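Local structure of ribokinase (Cryptococcus neoformans var. grubii serotype A, 6CW5) at residues R47-A60 with I77-G89. The protein probably catalyses the magnesium-dependent transfer of phosphate from ATP to O-5 of D-ribose, giving D-ribose 5-phosphate and ADP. Numbering follows the deposited sequence.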
ATOM      1  N   ARG A  47      16.269 -22.245  -8.824  1.00 29.15           N
ATOM      2  CA  ARG A  47      15.445 -22.915  -7.828  1.00 30.42           C
ATOM      3  C   ARG A  47      14.283 -22.007  -7.470  1.00 28.81           C
ATOM      4  O   ARG A  47      14.379 -20.787  -7.602  1.00 24.61           O
ATOM      5  CB  ARG A  47      16.257 -23.261  -6.568  1.00 33.61           C
ATOM      6  CG  ARG A  47      17.519 -24.076  -6.843  1.00 44.97           C
ATOM      7  CD  ARG A  47      17.798 -25.038  -5.730  1.00 55.16           C
ATOM      8  NE  ARG A  47      18.985 -25.855  -5.963  1.00 63.40           N
ATOM      9  CZ  ARG A  47      18.953 -27.090  -6.448  1.00 67.92           C
ATOM     10  NH1 ARG A  47      17.792 -27.648  -6.760  1.00 72.33           N
ATOM     11  NH2 ARG A  47      20.081 -27.765  -6.621  1.00 74.32           N
ATOM     12  N   ALA A  48      13.176 -22.616  -7.042  1.00 27.85           N
ATOM     13  CA  ALA A  48      12.082 -21.827  -6.480  1.00 26.75           C
ATOM     14  C   ALA A  48      12.546 -21.137  -5.205  1.00 23.03           C
ATOM     15  O   ALA A  48      13.255 -21.728  -4.388  1.00 29.24           O
ATOM     16  CB  ALA A  48      10.885 -22.723  -6.181  1.00 31.11           C
ATOM     17  N   GLY A  49      12.143 -19.894  -5.038  1.00 21.63           N
ATOM     18  CA  GLY A  49      12.534 -19.119  -3.875  1.00 25.25           C
ATOM     19  C   GLY A  49      11.568 -17.980  -3.557  1.00 24.54           C
ATOM     20  O   GLY A  49      10.381 -18.042  -3.886  1.00 21.44           O
ATOM     21  N   GLY A  50      12.105 -16.932  -2.917  1.00 23.41           N
ATOM     22  CA  GLY A  50      11.337 -15.784  -2.466  1.00 22.23           C
ATOM     23  C   GLY A  50      10.976 -15.876  -0.991  1.00 19.90           C
ATOM     24  O   GLY A  50      10.643 -16.953  -0.495  1.00 22.15           O
ATOM     25  N   LYS A  51      11.065 -14.755  -0.268  1.00 24.26           N
ATOM     26  CA  LYS A  51      10.742 -14.768   1.164  1.00 23.14           C
ATOM     27  C   LYS A  51       9.339 -15.332   1.417  1.00 23.12           C
ATOM     28  O   LYS A  51       9.156 -16.214   2.272  1.00 22.81           O
ATOM     29  CB  LYS A  51      10.890 -13.358   1.738  1.00 22.10           C
ATOM     30  CG  LYS A  51      12.349 -12.882   1.939  1.00 27.42           C
ATOM     31  CD  LYS A  51      12.955 -13.382   3.229  1.00 29.48           C
ATOM     32  CE  LYS A  51      14.498 -13.515   3.121  1.00 29.49           C
ATOM     33  NZ  LYS A  51      14.821 -14.594   2.086  1.00 26.55           N
ATOM     34  N   GLY A  52       8.347 -14.912   0.638  1.00 22.41           N
ATOM     35  CA  GLY A  52       6.993 -15.383   0.900  1.00 24.18           C
ATOM     36  C   GLY A  52       6.821 -16.862   0.605  1.00 24.61           C
ATOM     37  O   GLY A  52       6.299 -17.621   1.424  1.00 22.46           O
ATOM     38  N   ALA A  53       7.253 -17.301  -0.577  1.00 20.78           N
ATOM     39  CA  ALA A  53       7.096 -18.712  -0.920  1.00 22.65           C
ATOM     40  C   ALA A  53       7.899 -19.627   0.013  1.00 24.14           C
ATOM     41  O   ALA A  53       7.416 -20.704   0.410  1.00 25.03           O
ATOM     42  CB  ALA A  53       7.527 -18.935  -2.379  1.00 21.04           C
ATOM     43  N   ASN A  54       9.150 -19.255   0.314  1.00 22.05           N
ATOM     44  CA  ASN A  54       9.989 -20.069   1.198  1.00 21.78           C
ATOM     45  C   ASN A  54       9.322 -20.249   2.551  1.00 25.26           C
ATOM     46  O   ASN A  54       9.277 -21.359   3.102  1.00 27.02           O
ATOM     47  CB  ASN A  54      11.364 -19.417   1.436  1.00 26.02           C
ATOM     48  CG  ASN A  54      12.295 -19.498   0.248  1.00 31.42           C
ATOM     49  OD1 ASN A  54      12.065 -20.246  -0.689  1.00 25.14           O
ATOM     50  ND2 ASN A  54      13.375 -18.719   0.296  1.00 26.87           N
ATOM     51  N   GLN A  55       8.852 -19.142   3.126  1.00 23.58           N
ATOM     52  CA  GLN A  55       8.264 -19.203   4.460  1.00 22.49           C
ATOM     53  C   GLN A  55       6.922 -19.936   4.425  1.00 26.29           C
ATOM     54  O   GLN A  55       6.622 -20.719   5.328  1.00 26.96           O
ATOM     55  CB  GLN A  55       8.143 -17.785   5.039  1.00 19.15           C
ATOM     56  CG  GLN A  55       9.518 -17.240   5.405  1.00 20.77           C
ATOM     57  CD  GLN A  55       9.538 -15.805   5.974  1.00 24.11           C
ATOM     58  OE1 GLN A  55       8.524 -15.263   6.415  1.00 27.30           O
ATOM     59  NE2 GLN A  55      10.718 -15.188   5.922  1.00 28.49           N
ATOM     60  N   ALA A  56       6.131 -19.747   3.364  1.00 23.33           N
ATOM     61  CA  ALA A  56       4.873 -20.494   3.257  1.00 25.36           C
ATOM     62  C   ALA A  56       5.136 -21.989   3.128  1.00 27.03           C
ATOM     63  O   ALA A  56       4.442 -22.817   3.738  1.00 25.87           O
ATOM     64  CB  ALA A  56       4.060 -20.000   2.053  1.00 27.56           C
ATOM     65  N   PHE A  57       6.109 -22.345   2.295  1.00 24.35           N
ATOM     66  CA  PHE A  57       6.497 -23.737   2.119  1.00 27.52           C
ATOM     67  C   PHE A  57       6.904 -24.368   3.447  1.00 30.64           C
ATOM     68  O   PHE A  57       6.595 -25.536   3.718  1.00 27.86           O
ATOM     69  CB  PHE A  57       7.653 -23.795   1.120  1.00 28.91           C
ATOM     70  CG  PHE A  57       7.846 -25.127   0.508  1.00 40.78           C
ATOM     71  CD1 PHE A  57       7.043 -25.539  -0.548  1.00 45.32           C
ATOM     72  CD2 PHE A  57       8.830 -25.985   0.981  1.00 44.28           C
ATOM     73  CE1 PHE A  57       7.239 -26.783  -1.134  1.00 48.89           C
ATOM     74  CE2 PHE A  57       9.011 -27.237   0.413  1.00 45.70           C
ATOM     75  CZ  PHE A  57       8.219 -27.633  -0.648  1.00 48.30           C
ATOM     76  N   ALA A  58       7.627 -23.611   4.276  1.00 24.19           N
ATOM     77  CA  ALA A  58       8.064 -24.132   5.568  1.00 25.69           C
ATOM     78  C   ALA A  58       6.898 -24.276   6.532  1.00 22.83           C
ATOM     79  O   ALA A  58       6.836 -25.254   7.280  1.00 27.43           O
ATOM     80  CB  ALA A  58       9.152 -23.228   6.160  1.00 25.01           C
ATOM     81  N   VAL A  59       5.954 -23.328   6.529  1.00 21.86           N
ATOM     82  CA  VAL A  59       4.768 -23.511   7.370  1.00 29.09           C
ATOM     83  C   VAL A  59       4.077 -24.807   6.990  1.00 28.59           C
ATOM     84  O   VAL A  59       3.732 -25.625   7.846  1.00 28.96           O
ATOM     85  CB  VAL A  59       3.806 -22.308   7.260  1.00 24.77           C
ATOM     86  CG1 VAL A  59       2.521 -22.583   8.066  1.00 25.45           C
ATOM     87  CG2 VAL A  59       4.464 -21.028   7.766  1.00 25.27           C
ATOM     88  N   ALA A  60       3.905 -25.027   5.682  1.00 29.25           N
ATOM     89  CA  ALA A  60       3.225 -26.226   5.202  1.00 27.63           C
ATOM     90  C   ALA A  60       4.006 -27.488   5.546  1.00 32.19           C
ATOM     91  O   ALA A  60       3.433 -28.483   5.997  1.00 34.68           O
ATOM     92  CB  ALA A  60       3.005 -26.118   3.690  1.00 28.02           C
ATOM     93  N   ILE A  77       4.674 -20.439 -12.990  1.00 26.83           N
ATOM     94  CA  ILE A  77       3.618 -21.388 -12.650  1.00 29.19           C
ATOM     95  C   ILE A  77       4.200 -22.655 -12.029  1.00 27.05           C
ATOM     96  O   ILE A  77       3.594 -23.240 -11.124  1.00 35.09           O
ATOM     97  CB  ILE A  77       2.760 -21.677 -13.897  1.00 31.65           C
ATOM     98  CG1 ILE A  77       1.879 -20.462 -14.198  1.00 32.52           C
ATOM     99  CG2 ILE A  77       1.906 -22.924 -13.708  1.00 38.32           C
ATOM    100  CD1 ILE A  77       1.326 -20.453 -15.635  1.00 35.79           C
ATOM    101  N   TRP A  78       5.407 -23.060 -12.443  1.00 31.22           N
ATOM    102  CA  TRP A  78       6.017 -24.251 -11.854  1.00 32.69           C
ATOM    103  C   TRP A  78       6.300 -24.066 -10.363  1.00 33.14           C
ATOM    104  O   TRP A  78       6.286 -25.043  -9.603  1.00 34.61           O
ATOM    105  CB  TRP A  78       7.293 -24.628 -12.623  1.00 35.66           C
ATOM    106  CG  TRP A  78       8.401 -23.596 -12.533  1.00 37.21           C
ATOM    107  CD1 TRP A  78       8.569 -22.507 -13.327  1.00 39.85           C
ATOM    108  CD2 TRP A  78       9.485 -23.580 -11.594  1.00 35.98           C
ATOM    109  NE1 TRP A  78       9.693 -21.809 -12.944  1.00 34.13           N
ATOM    110  CE2 TRP A  78      10.274 -22.452 -11.885  1.00 37.09           C
ATOM    111  CE3 TRP A  78       9.873 -24.418 -10.545  1.00 38.45           C
ATOM    112  CZ2 TRP A  78      11.428 -22.132 -11.157  1.00 35.71           C
ATOM    113  CZ3 TRP A  78      11.026 -24.101  -9.831  1.00 34.70           C
ATOM    114  CH2 TRP A  78      11.785 -22.975 -10.146  1.00 31.82           C
ATOM    115  N   VAL A  79       6.531 -22.830  -9.918  1.00 28.69           N
ATOM    116  CA  VAL A  79       6.672 -22.570  -8.485  1.00 26.25           C
ATOM    117  C   VAL A  79       5.313 -22.640  -7.800  1.00 29.44           C
ATOM    118  O   VAL A  79       5.182 -23.195  -6.703  1.00 28.19           O
ATOM    119  CB  VAL A  79       7.341 -21.209  -8.246  1.00 27.27           C
ATOM    120  CG1 VAL A  79       7.561 -20.969  -6.738  1.00 26.23           C
ATOM    121  CG2 VAL A  79       8.664 -21.109  -9.032  1.00 27.27           C
ATOM    122  N   LYS A  80       4.283 -22.064  -8.427  1.00 29.61           N
ATOM    123  CA  LYS A  80       2.925 -22.197  -7.900  1.00 32.04           C
ATOM    124  C   LYS A  80       2.540 -23.668  -7.756  1.00 32.60           C
ATOM    125  O   LYS A  80       1.899 -24.063  -6.772  1.00 34.67           O
ATOM    126  CB  LYS A  80       1.940 -21.465  -8.818  1.00 29.27           C
ATOM    127  CG  LYS A  80       0.479 -21.445  -8.324  1.00 37.16           C
ATOM    128  CD  LYS A  80      -0.390 -20.526  -9.183  1.00 36.97           C
ATOM    129  CE  LYS A  80      -1.894 -20.744  -8.914  1.00 36.93           C
ATOM    130  NZ  LYS A  80      -2.370 -22.052  -9.380  1.00 38.99           N
ATOM    131  N   GLU A  81       2.941 -24.499  -8.714  1.00 28.71           N
ATOM    132  CA  GLU A  81       2.592 -25.918  -8.645  1.00 31.68           C
ATOM    133  C   GLU A  81       3.362 -26.637  -7.542  1.00 34.55           C
ATOM    134  O   GLU A  81       2.830 -27.567  -6.926  1.00 40.15           O
ATOM    135  CB  GLU A  81       2.847 -26.571 -10.000  1.00 34.53           C
ATOM    136  CG  GLU A  81       2.037 -25.917 -11.087  1.00 39.05           C
ATOM    137  CD  GLU A  81       2.260 -26.538 -12.437  1.00 49.35           C
ATOM    138  OE1 GLU A  81       3.382 -27.022 -12.697  1.00 57.04           O
ATOM    139  OE2 GLU A  81       1.298 -26.549 -13.233  1.00 47.69           O
ATOM    140  N   MET A  82       4.615 -26.239  -7.292  1.00 37.23           N
ATOM    141  CA  MET A  82       5.361 -26.790  -6.161  1.00 31.59           C
ATOM    142  C   MET A  82       4.695 -26.425  -4.847  1.00 32.45           C
ATOM    143  O   MET A  82       4.549 -27.265  -3.950  1.00 33.79           O
ATOM    144  CB  MET A  82       6.801 -26.268  -6.157  1.00 36.64           C
ATOM    145  CG  MET A  82       7.720 -26.816  -7.215  1.00 52.52           C
ATOM    146  SD  MET A  82       9.395 -26.166  -6.967  1.00 58.81           S
ATOM    147  CE  MET A  82       9.735 -26.729  -5.297  1.00 49.07           C
ATOM    148  N   LEU A  83       4.322 -25.155  -4.703  1.00 28.22           N
ATOM    149  CA  LEU A  83       3.630 -24.720  -3.493  1.00 29.94           C
ATOM    150  C   LEU A  83       2.361 -25.532  -3.281  1.00 29.69           C
ATOM    151  O   LEU A  83       2.102 -26.038  -2.183  1.00 32.69           O
ATOM    152  CB  LEU A  83       3.307 -23.229  -3.599  1.00 28.31           C
ATOM    153  CG  LEU A  83       4.482 -22.271  -3.461  1.00 30.99           C
ATOM    154  CD1 LEU A  83       4.106 -20.906  -4.060  1.00 29.97           C
ATOM    155  CD2 LEU A  83       4.888 -22.146  -1.976  1.00 27.65           C
ATOM    156  N   GLU A  84       1.568 -25.698  -4.338  1.00 36.59           N
ATOM    157  CA  GLU A  84       0.338 -26.470  -4.209  1.00 37.38           C
ATOM    158  C   GLU A  84       0.625 -27.917  -3.831  1.00 43.49           C
ATOM    159  O   GLU A  84      -0.111 -28.513  -3.031  1.00 41.39           O
ATOM    160  CB  GLU A  84      -0.466 -26.393  -5.511  1.00 36.76           C
ATOM    161  CG  GLU A  84      -0.983 -24.981  -5.765  1.00 35.71           C
ATOM    162  CD  GLU A  84      -1.393 -24.718  -7.203  1.00 44.81           C
ATOM    163  OE1 GLU A  84      -1.067 -25.543  -8.079  1.00 43.27           O
ATOM    164  OE2 GLU A  84      -2.043 -23.677  -7.456  1.00 45.45           O
ATOM    165  N   SER A  85       1.688 -28.510  -4.386  1.00 37.03           N
ATOM    166  CA  SER A  85       1.941 -29.905  -4.044  1.00 43.73           C
ATOM    167  C   SER A  85       2.368 -30.051  -2.591  1.00 39.43           C
ATOM    168  O   SER A  85       2.229 -31.133  -2.021  1.00 39.99           O
ATOM    169  CB  SER A  85       2.988 -30.523  -4.976  1.00 51.27           C
ATOM    170  OG  SER A  85       4.285 -30.048  -4.657  1.00 62.60           O
ATOM    171  N   ALA A  86       2.864 -28.988  -1.972  1.00 38.39           N
ATOM    172  CA  ALA A  86       3.204 -29.042  -0.555  1.00 45.71           C
ATOM    173  C   ALA A  86       2.030 -28.726   0.368  1.00 47.11           C
ATOM    174  O   ALA A  86       2.176 -28.843   1.584  1.00 49.08           O
ATOM    175  CB  ALA A  86       4.352 -28.081  -0.253  1.00 47.45           C
ATOM    176  N   GLY A  87       0.875 -28.343  -0.170  1.00 44.45           N
ATOM    177  CA  GLY A  87      -0.276 -28.021   0.647  1.00 41.64           C
ATOM    178  C   GLY A  87      -0.513 -26.541   0.865  1.00 38.82           C
ATOM    179  O   GLY A  87      -1.458 -26.186   1.581  1.00 39.06           O
ATOM    180  N   VAL A  88       0.306 -25.675   0.271  1.00 31.37           N
ATOM    181  CA  VAL A  88       0.128 -24.228   0.398  1.00 28.53           C
ATOM    182  C   VAL A  88      -1.051 -23.791  -0.461  1.00 30.69           C
ATOM    183  O   VAL A  88      -1.112 -24.103  -1.657  1.00 34.74           O
ATOM    184  CB  VAL A  88       1.405 -23.489  -0.014  1.00 26.32           C
ATOM    185  CG1 VAL A  88       1.217 -21.979   0.059  1.00 25.33           C
ATOM    186  CG2 VAL A  88       2.574 -23.947   0.852  1.00 29.24           C
ATOM    187  N   GLY A  89      -1.987 -23.062   0.139  1.00 28.84           N
ATOM    188  CA  GLY A  89      -3.111 -22.556  -0.631  1.00 36.39           C
ATOM    189  C   GLY A  89      -2.679 -21.414  -1.531  1.00 32.91           C
ATOM    190  O   GLY A  89      -1.907 -20.543  -1.133  1.00 28.26           O
TER
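Helices 51-60 and 77-85 run side by side in nearly the same direction, their axes 10.2 Å apart and inclined by 20°, and Phe57 lies level with Leu83. At the start of the pair, strand 47-49 crosses helix 77-85 at -71° and brings Ala48 over its first turn. The CB of Ala48 meets Val79 CG1 at 3.8 Å and also touches the sulfur of Met82. Trp78 brings the far rim of its indole to the strand, CH2 lying 3.4 Å from Ala48 N, while Val79 CG2 covers one face of the ring. In this pfkB-family kinase both helices pack on strand 66-73 of the large sheet, through Ala60 and Leu83 among others, and strand 43-49 belongs to the small second sheet; Gly50 to Asn54, at the junction, are predicted to bind the sugar. Further along, Leu83 CD2 sits against Ala53. The Phe57 side chain, with CG anti to the backbone N (chi1 -161°), reaches across the C-terminal end of the neighbouring helix: Met82 O lies in the ring plane at its edge, and CE1 presses on Ala86 CB at 3.3 Å. Met82 O also accepts hydrogen bonds from Ser85 OG, at 2.9 Å, and from Ala86 N. A Schellman motif at Gly87 turns the chain back, so that Val88 CG2 packs 3.6 Å from Ala60 CB and CG1 reaches Ala56 CB.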